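Local structure of 4-aminobutyrate transaminase (Acinetobacter baumannii, 6WOP) at the interface of chains A and B. The protein catalyses the pyridoxal 5'-phosphate-dependent transfer of the amino group of 4-aminobutyrate to 2-oxoglutarate, as a class-III aminotransferase. Sequence-based numbering; all coordinates share one arbitrary frame. Chains: chain A/B, 4-aminobutyrate transaminase.

The interface of chains A and B. Residues chain A 287-291; chain B 17-19, 159.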
loop_
_atom_site.group_PDB
_atom_site.type_symbol
_atom_site.label_atom_id
_atom_site.label_comp_id
_atom_site.label_asym_id
_atom_site.label_seq_id
_atom_site.Cartn_x
_atom_site.Cartn_y
_atom_site.Cartn_z
ATOM N N MET A 287 16.342 -17.665 10.220
ATOM C CA MET A 287 15.136 -18.153 10.885
ATOM C C MET A 287 14.949 -17.558 12.278
ATOM O O MET A 287 13.808 -17.373 12.711
ATOM C CB MET A 287 15.175 -19.690 11.000
ATOM C CG MET A 287 15.245 -20.399 9.635
ATOM S SD MET A 287 13.669 -20.301 8.741
ATOM C CE MET A 287 12.597 -21.328 9.833
ATOM N N ASP A 288 16.030 -17.280 13.002
ATOM C CA ASP A 288 15.931 -16.743 14.352
ATOM C C ASP A 288 15.640 -15.239 14.383
ATOM O O ASP A 288 15.644 -14.658 15.474
ATOM C CB ASP A 288 17.231 -16.979 15.144
ATOM C CG ASP A 288 17.221 -18.319 15.844
ATOM O OD1 ASP A 288 16.111 -18.810 16.155
ATOM O OD2 ASP A 288 18.311 -18.887 16.057
ATOM N N ALA A 289 15.425 -14.609 13.233
ATOM C CA ALA A 289 15.268 -13.160 13.258
ATOM C C ALA A 289 14.006 -12.760 13.991
ATOM O O ALA A 289 14.095 -11.871 14.869
ATOM C CB ALA A 289 15.320 -12.592 11.830
ATOM N N PRO A 290 12.811 -13.287 13.677
ATOM C CA PRO A 290 11.612 -12.828 14.405
ATOM C C PRO A 290 11.721 -13.102 15.894
ATOM O O PRO A 290 12.311 -14.103 16.316
ATOM C CB PRO A 290 10.470 -13.638 13.789
ATOM C CG PRO A 290 10.937 -13.939 12.347
ATOM C CD PRO A 290 12.457 -14.189 12.551
ATOM N N ASN A 291 11.163 -12.192 16.695
ATOM C CA ASN A 291 11.176 -12.347 18.135
ATOM C C ASN A 291 10.098 -13.328 18.608
ATOM O O ASN A 291 9.132 -13.624 17.888
ATOM C CB ASN A 291 10.965 -10.989 18.791
ATOM C CG ASN A 291 12.148 -10.081 18.620
ATOM O OD1 ASN A 291 13.161 -10.240 19.301
ATOM N ND2 ASN A 291 12.026 -9.089 17.723
ATOM N N PRO B 17 13.168 -22.179 15.343
ATOM C CA PRO B 17 13.476 -20.771 15.568
ATOM C C PRO B 17 12.892 -20.255 16.868
ATOM O O PRO B 17 11.890 -20.740 17.353
ATOM C CB PRO B 17 12.833 -20.072 14.361
ATOM C CG PRO B 17 11.851 -20.986 13.807
ATOM C CD PRO B 17 12.311 -22.403 14.157
ATOM N N ARG B 18 13.469 -19.224 17.400
ATOM C CA ARG B 18 12.944 -18.699 18.594
ATOM C C ARG B 18 11.612 -17.981 18.432
ATOM O O ARG B 18 10.953 -17.720 19.390
ATOM C CB ARG B 18 13.938 -17.732 19.189
ATOM C CG ARG B 18 13.851 -16.381 18.570
ATOM C CD ARG B 18 14.933 -15.439 19.052
ATOM N NE ARG B 18 15.092 -14.373 18.108
ATOM C CZ ARG B 18 15.158 -13.122 18.445
ATOM N NH1 ARG B 18 15.137 -12.820 19.703
ATOM N NH2 ARG B 18 15.309 -12.198 17.556
ATOM N N GLY B 19 11.242 -17.635 17.222
ATOM C CA GLY B 19 10.054 -16.814 17.045
ATOM C C GLY B 19 8.762 -17.510 17.385
ATOM O O GLY B 19 7.755 -16.833 17.611
ATOM N N ASP B 159 7.651 -7.055 14.060
ATOM C CA ASP B 159 8.861 -7.509 13.357
ATOM C C ASP B 159 8.773 -7.403 11.820
ATOM O O ASP B 159 9.797 -7.614 11.155
ATOM C CB ASP B 159 9.172 -9.005 13.678
ATOM C CG ASP B 159 9.549 -9.250 15.113
ATOM O OD1 ASP B 159 10.099 -8.335 15.725
ATOM O OD2 ASP B 159 9.253 -10.401 15.617
#
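The backbone carbonyl oxygen of A:Asp288 is gripped by the guanidinium of B:Arg18: NE donates to A:Asp288 O at 2.7 Å, nearly straight (163° at the hydrogen) and with the oxygen close to the guanidinium plane, while NH2 adds a weak second bond. The same NH2 donates to A:Ala289 O at 3.0 Å, but from above that carbonyl's plane and more bent. Arginine suits this place because NE and NH2 point along one side of the group and can reach the carbonyls of two successive residues. Its CG sits between the backbone N and the carbonyl carbon (chi1 82°), and the chain then runs extended to NE, alongside A:Pro290 O. One guanidinium face is covered by A:Asn291 CA, 4.1 Å above its centre. The backbone N of B:Arg18 meets the carboxylate OD1 of A:Asp288 at 2.9 Å, nearly along the C-O axis; this carboxylate, too far from the guanidinium for a salt bridge, may still add a weak attraction.

B:Asp159 grips A:Asn291 with both carboxylate oxygens. OD2 accepts the backbone N of A:Asn291 at 2.8 Å, from above the carboxylate plane; OD1 accepts the side-chain amide ND2 at 2.9 Å, on its syn side but tilted out of that plane, and the side chains cross at about a right angle. Asparagine suits because its amide supplies a second N-H, held beside the backbone N by CG lying anti to the carbonyl carbon (chi1 -70°).

B:Pro17, an apolar ring without a backbone N-H to satisfy, lightly touches the bent, flexible thioether chain of A:Met287. The site joins the end of helix 284-287 and its following loop to two loops of the other subunit, within a two-fold symmetric interface.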